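PDB 2V72: Exo-alpha-sialidase, which carries a family 32 carbohydrate-binding module, the part seen here, which binds galactose and may tether a large bacterial sialidase toxin to host glycans. Local coordinates for residues M16-S22 with Q53-N58; T39-W45 with F133-A137. The contacts are given in a common frame with arbitrary orientation. Residue numbers count along the deposited sequence, not the author numbering.

Contact 1 (M16-S22 with Q53-N58); sequences MTASATS and QSLSVN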
loop_
_atom_site.group_PDB
_atom_site.type_symbol
_atom_site.label_atom_id
_atom_site.label_comp_id
_atom_site.label_asym_id
_atom_site.label_seq_id
_atom_site.Cartn_x
_atom_site.Cartn_y
_atom_site.Cartn_z
ATOM N N MET A 16 3.638 -9.429 -8.602
ATOM C CA MET A 16 3.926 -8.887 -7.287
ATOM C C MET A 16 3.768 -9.964 -6.230
ATOM O O MET A 16 3.109 -10.978 -6.455
ATOM C CB MET A 16 3.002 -7.705 -6.970
ATOM C CG MET A 16 2.974 -6.619 -8.043
ATOM S SD MET A 16 1.784 -5.355 -7.601
ATOM C CE MET A 16 1.971 -4.222 -8.983
ATOM N N THR A 17 4.421 -9.731 -5.094
ATOM C CA THR A 17 4.252 -10.518 -3.883
ATOM C C THR A 17 4.165 -9.502 -2.767
ATOM O O THR A 17 4.819 -8.456 -2.827
ATOM C CB THR A 17 5.445 -11.455 -3.607
ATOM O OG1 THR A 17 6.665 -10.734 -3.784
ATOM C CG2 THR A 17 5.439 -12.640 -4.556
ATOM N N ALA A 18 3.358 -9.804 -1.755
ATOM C CA ALA A 18 3.093 -8.851 -0.693
ATOM C C ALA A 18 3.460 -9.384 0.686
ATOM O O ALA A 18 3.465 -10.597 0.925
ATOM C CB ALA A 18 1.633 -8.406 -0.729
ATOM N N SER A 19 3.741 -8.450 1.588
ATOM C CA SER A 19 4.174 -8.748 2.938
ATOM C C SER A 19 3.710 -7.614 3.836
ATOM O O SER A 19 3.673 -6.471 3.403
ATOM C CB SER A 19 5.705 -8.841 2.966
ATOM O OG SER A 19 6.157 -9.381 4.190
ATOM N N ALA A 20 3.351 -7.922 5.081
ATOM C CA ALA A 20 3.006 -6.885 6.054
ATOM C C ALA A 20 3.510 -7.201 7.466
ATOM O O ALA A 20 3.694 -8.361 7.823
ATOM C CB ALA A 20 1.518 -6.647 6.065
ATOM N N THR A 21 3.720 -6.156 8.261
ATOM C CA THR A 21 4.250 -6.285 9.612
ATOM C C THR A 21 3.135 -6.678 10.587
ATOM O O THR A 21 3.403 -7.162 11.698
ATOM C CB THR A 21 4.899 -4.965 10.079
ATOM O OG1 THR A 21 3.944 -3.898 9.975
ATOM C CG2 THR A 21 6.119 -4.635 9.237
ATOM N N SER A 22 1.892 -6.443 10.156
ATOM C CA SER A 22 0.687 -6.836 10.888
ATOM C C SER A 22 -0.411 -7.200 9.904
ATOM O O SER A 22 -0.676 -6.455 8.948
ATOM C CB SER A 22 0.198 -5.712 11.787
ATOM O OG SER A 22 -0.945 -6.132 12.516
ATOM N N GLN A 53 2.343 0.578 11.198
ATOM C CA GLN A 53 2.508 -0.738 10.593
ATOM C C GLN A 53 2.597 -0.485 9.096
ATOM O O GLN A 53 2.185 0.581 8.629
ATOM C CB GLN A 53 1.329 -1.669 10.922
ATOM C CG GLN A 53 1.133 -1.972 12.413
ATOM C CD GLN A 53 2.253 -2.818 13.025
ATOM O OE1 GLN A 53 2.843 -3.678 12.360
ATOM N NE2 GLN A 53 2.540 -2.576 14.298
ATOM N N SER A 54 3.123 -1.449 8.343
ATOM C CA SER A 54 3.406 -1.229 6.931
ATOM C C SER A 54 3.074 -2.429 6.059
ATOM O O SER A 54 2.949 -3.545 6.554
ATOM C CB SER A 54 4.878 -0.857 6.747
ATOM O OG SER A 54 5.711 -1.944 7.100
ATOM N N LEU A 55 2.926 -2.170 4.761
ATOM C CA LEU A 55 2.726 -3.204 3.756
ATOM C C LEU A 55 3.819 -3.035 2.715
ATOM O O LEU A 55 3.972 -1.956 2.141
ATOM C CB LEU A 55 1.343 -3.078 3.107
ATOM C CG LEU A 55 1.042 -3.838 1.803
ATOM C CD1 LEU A 55 0.784 -5.313 2.048
ATOM C CD2 LEU A 55 -0.138 -3.213 1.056
ATOM N N SER A 56 4.603 -4.087 2.499
ATOM C CA SER A 56 5.641 -4.054 1.483
ATOM C C SER A 56 5.167 -4.870 0.310
ATOM O O SER A 56 4.635 -5.971 0.484
ATOM C CB SER A 56 6.970 -4.611 2.007
ATOM O OG SER A 56 7.428 -3.873 3.120
ATOM N N VAL A 57 5.342 -4.311 -0.880
ATOM C CA VAL A 57 4.989 -4.987 -2.108
ATOM C C VAL A 57 6.223 -5.052 -3.005
ATOM O O VAL A 57 6.740 -4.019 -3.459
ATOM C CB VAL A 57 3.820 -4.265 -2.838
ATOM C CG1 VAL A 57 3.458 -4.996 -4.121
ATOM C CG2 VAL A 57 2.604 -4.156 -1.927
ATOM N N ASN A 58 6.699 -6.270 -3.235
ATOM C CA ASN A 58 7.792 -6.504 -4.166
ATOM C C ASN A 58 7.242 -6.535 -5.574
ATOM O O ASN A 58 6.193 -7.129 -5.824
ATOM C CB ASN A 58 8.518 -7.807 -3.841
ATOM C CG ASN A 58 9.790 -7.969 -4.632
ATOM O OD1 ASN A 58 9.773 -8.435 -5.773
ATOM N ND2 ASN A 58 10.914 -7.582 -4.026
#

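Contact 2 (T39-W45 with F133-A137); sequences TMWHTKW and FASIA. With CA (calcium ion), chain B; GAL (beta-D-galactopyranose), chain C.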
loop_
_atom_site.group_PDB
_atom_site.type_symbol
_atom_site.label_atom_id
_atom_site.label_comp_id
_atom_site.label_asym_id
_atom_site.label_seq_id
_atom_site.Cartn_x
_atom_site.Cartn_y
_atom_site.Cartn_z
ATOM N N THR A 39 -11.712 -7.845 -1.102
ATOM C CA THR A 39 -10.711 -8.385 -0.175
ATOM C C THR A 39 -9.681 -7.306 0.140
ATOM O O THR A 39 -9.219 -6.600 -0.769
ATOM C CB THR A 39 -9.949 -9.570 -0.781
ATOM O OG1 THR A 39 -9.267 -9.123 -1.957
ATOM C CG2 THR A 39 -10.889 -10.717 -1.145
ATOM N N MET A 40 -9.294 -7.207 1.411
ATOM C CA MET A 40 -8.315 -6.210 1.847
ATOM C C MET A 40 -7.170 -6.781 2.679
ATOM O O MET A 40 -7.303 -7.856 3.278
ATOM C CB MET A 40 -9.014 -5.127 2.665
ATOM C CG MET A 40 -9.568 -5.602 3.994
ATOM S SD MET A 40 -10.542 -4.317 4.776
ATOM C CE MET A 40 -12.148 -4.663 4.050
ATOM N N TRP A 41 -6.056 -6.048 2.710
ATOM C CA TRP A 41 -5.070 -6.192 3.766
ATOM C C TRP A 41 -5.551 -5.336 4.927
ATOM O O TRP A 41 -6.034 -4.223 4.728
ATOM C CB TRP A 41 -3.665 -5.732 3.326
ATOM C CG TRP A 41 -2.748 -5.506 4.502
ATOM C CD1 TRP A 41 -2.276 -6.461 5.365
ATOM C CD2 TRP A 41 -2.226 -4.249 4.975
ATOM N NE1 TRP A 41 -1.494 -5.881 6.335
ATOM C CE2 TRP A 41 -1.440 -4.529 6.121
ATOM C CE3 TRP A 41 -2.333 -2.921 4.536
ATOM C CZ2 TRP A 41 -0.767 -3.530 6.835
ATOM C CZ3 TRP A 41 -1.669 -1.932 5.243
ATOM C CH2 TRP A 41 -0.890 -2.242 6.385
ATOM N N HIS A 42 -5.428 -5.859 6.140
ATOM C CA HIS A 42 -5.879 -5.147 7.321
ATOM C C HIS A 42 -5.014 -5.642 8.472
ATOM O O HIS A 42 -4.715 -6.843 8.561
ATOM C CB HIS A 42 -7.361 -5.465 7.556
ATOM C CG HIS A 42 -8.057 -4.561 8.530
ATOM N ND1 HIS A 42 -7.646 -4.407 9.834
ATOM C CD2 HIS A 42 -9.183 -3.818 8.402
ATOM C CE1 HIS A 42 -8.470 -3.586 10.461
ATOM N NE2 HIS A 42 -9.412 -3.214 9.614
ATOM N N THR A 43 -4.591 -4.718 9.332
ATOM C CA THR A 43 -3.830 -5.082 10.521
ATOM C C THR A 43 -4.740 -5.886 11.452
ATOM O O THR A 43 -5.950 -5.950 11.221
ATOM C CB THR A 43 -3.233 -3.846 11.220
ATOM O OG1 THR A 43 -4.280 -2.945 11.596
ATOM C CG2 THR A 43 -2.237 -3.122 10.282
ATOM N N LYS A 44 -4.181 -6.518 12.483
ATOM C CA LYS A 44 -5.003 -7.431 13.281
ATOM C C LYS A 44 -6.083 -6.745 14.095
ATOM O O LYS A 44 -5.835 -5.776 14.816
ATOM C CB LYS A 44 -4.189 -8.445 14.106
ATOM C CG LYS A 44 -3.119 -7.900 15.002
ATOM C CD LYS A 44 -2.358 -9.066 15.689
ATOM C CE LYS A 44 -1.783 -10.063 14.680
ATOM N NZ LYS A 44 -1.032 -11.182 15.337
ATOM N N TRP A 45 -7.292 -7.264 13.933
ATOM C CA TRP A 45 -8.515 -6.657 14.447
ATOM C C TRP A 45 -8.507 -6.382 15.950
ATOM O O TRP A 45 -9.170 -5.451 16.404
ATOM C CB TRP A 45 -9.700 -7.546 14.104
ATOM C CG TRP A 45 -10.000 -7.704 12.627
ATOM C CD1 TRP A 45 -9.261 -7.238 11.559
ATOM C CD2 TRP A 45 -11.112 -8.408 12.063
ATOM N NE1 TRP A 45 -9.856 -7.613 10.375
ATOM C CE2 TRP A 45 -10.991 -8.329 10.655
ATOM C CE3 TRP A 45 -12.200 -9.095 12.612
ATOM C CZ2 TRP A 45 -11.931 -8.909 9.788
ATOM C CZ3 TRP A 45 -13.130 -9.672 11.749
ATOM C CH2 TRP A 45 -12.990 -9.577 10.352
ATOM N N PHE A 133 -6.192 1.305 13.040
ATOM C CA PHE A 133 -5.879 0.228 12.097
ATOM C C PHE A 133 -5.338 0.770 10.776
ATOM O O PHE A 133 -5.314 1.978 10.548
ATOM C CB PHE A 133 -7.126 -0.621 11.803
ATOM C CG PHE A 133 -7.800 -1.164 13.031
ATOM C CD1 PHE A 133 -8.974 -0.589 13.502
ATOM C CD2 PHE A 133 -7.256 -2.246 13.719
ATOM C CE1 PHE A 133 -9.603 -1.085 14.644
ATOM C CE2 PHE A 133 -7.870 -2.750 14.861
ATOM C CZ PHE A 133 -9.048 -2.169 15.324
ATOM N N ALA A 134 -4.905 -0.148 9.916
ATOM C CA ALA A 134 -4.531 0.161 8.548
ATOM C C ALA A 134 -5.157 -0.904 7.659
ATOM O O ALA A 134 -5.047 -2.103 7.959
ATOM C CB ALA A 134 -3.011 0.160 8.392
ATOM N N SER A 135 -5.825 -0.463 6.595
ATOM C CA SER A 135 -6.377 -1.352 5.580
ATOM C C SER A 135 -6.156 -0.802 4.169
ATOM O O SER A 135 -6.139 0.417 3.959
ATOM C CB SER A 135 -7.865 -1.639 5.826
ATOM O OG SER A 135 -8.652 -0.459 5.895
ATOM N N ILE A 136 -5.943 -1.719 3.226
ATOM C CA ILE A 136 -5.826 -1.425 1.805
ATOM C C ILE A 136 -6.480 -2.597 1.081
ATOM O O ILE A 136 -6.066 -3.747 1.246
ATOM C CB ILE A 136 -4.339 -1.280 1.333
ATOM C CG1 ILE A 136 -3.695 -0.003 1.891
ATOM C CG2 ILE A 136 -4.248 -1.274 -0.198
ATOM C CD1 ILE A 136 -2.181 0.086 1.679
ATOM N N ALA A 137 -7.512 -2.309 0.294
ATOM C CA ALA A 137 -8.214 -3.353 -0.448
ATOM C C ALA A 137 -7.502 -3.689 -1.756
ATOM O O ALA A 137 -7.467 -4.853 -2.158
ATOM C CB ALA A 137 -9.687 -2.964 -0.690
HETATM CA CA CA B . -8.056 -7.012 -2.772
HETATM C C1 GAL C . -14.887 -4.916 11.847
HETATM C C2 GAL C . -14.474 -4.713 10.392
HETATM C C3 GAL C . -13.101 -5.336 10.119
HETATM C C4 GAL C . -12.068 -4.955 11.182
HETATM C C5 GAL C . -12.621 -5.139 12.588
HETATM C C6 GAL C . -11.628 -4.618 13.625
HETATM O O1 GAL C . -16.044 -4.158 12.090
HETATM O O2 GAL C . -15.456 -5.248 9.528
HETATM O O3 GAL C . -12.633 -4.896 8.865
HETATM O O4 GAL C . -11.684 -3.607 11.018
HETATM O O5 GAL C . -13.866 -4.462 12.721
HETATM O O6 GAL C . -11.974 -5.107 14.903
#

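Contact 1 (M16-S22 with Q53-N58)
Met-16 enters ahead of the strand: its CA lies 3.2 Å from Asn-58 O in a CA-H...O contact, and its flexible thioether drops to the buried side, SD 3.9 Å from Val-57 CG1. At Thr-17 the antiparallel ladder begins. Thr-17 N donates to Asn-58 O (3.2 Å), and Asn-58 N returns a bond to Thr-17 O (2.9 Å). Ala-18 sits opposite Val-57 in a non-hydrogen-bonded pair; its small methyl faces inward, CB 4.2 Å from Leu-55 CD1. This is the edge of a five-stranded antiparallel sheet in the beta-sandwich of an F5/8 type C domain: strand 17-20 is outermost, and 53-59 bonds on its other flank to strand 121-129. Polar and apolar residues alternate, with Thr-17, Ser-19, Ser-56 and Asn-58 on the outer face. Ser-19 forms the next hydrogen-bonded pair, its N 2.9 Å from Ser-56 O and its O 2.7 Å from Ser-56 N. Ala-20 turns a compact methyl inward, beside Leu-55 and Trp-41. Beyond the strand, Thr-21 N reaches Ser-54 O (3.2 Å), while its hydroxyl OG1 replaces a backbone acceptor for Ser-54 N (3.1 Å) and donates to Gln-53 OE1 (2.6 Å). Ser-22 CB packs 3.4 Å from Gln-53 OE1, its OG bonded to Asp-49.

Contact 2 (T39-W45 with F133-A137)
The indole of Trp-41 fills the apolar centre: its outer end, CH2, packs 3.8 Å from the small methyl Ala-134 CB, its CE3 lies 4.1 Å from Ile-136 CB, and Ala-134 O sits over one face. Around it runs a short antiparallel ladder, with Trp-41 N to Ile-136 O at 2.7 Å, Ile-136 N to Trp-41 O at 2.9 Å and Thr-43 N to Ala-134 O at 3.0 Å. This ladder joins strand 41-42 to strand 135-142 in one sheet of the beta-sandwich, and its two ends carry the module's binding sites. At one, Thr-39 O (2.4 Å), Thr-39 OG1 (2.6 Å) and Ala-137 O (2.3 Å) bind calcium, which lets the two carbonyl oxygens approach closely. At the other lies galactose. Trp-45 offers a flat indole face to GAL C4, Phe-133 CZ touches GAL C6 at 3.9 Å, and His-42 NE2 is 2.7 Å from GAL O4. The imidazole is oriented by His-42 ND1 bonding Thr-43 O (2.7 Å), and GAL O6 donates to Trp-45 O (3.2 Å).

How the contacts relate
The segments alternate along the chain: 16-22, 39-45, 53-58, then 133-137, so the two pairings cross; contact 1 joins two early strands, while contact 2 ties strand 41-42 to the last strand, 135-142. Their centres are 11 Å apart, and they belong to different sheets of the same beta-sandwich. Trp-41 bridges them: its NE1 lies 2.8 Å from Ser-22 O, a probable hydrogen bond, and 3.1 Å from Ala-20 CB, while Leu-55 packs on both Trp-41 and Ile-136 between the sheets. Contact 1 thus forms part of the sandwich wall behind contact 2, whose loop ends bear calcium and galactose. The galactose pocket lies in loops at one end of the sandwich.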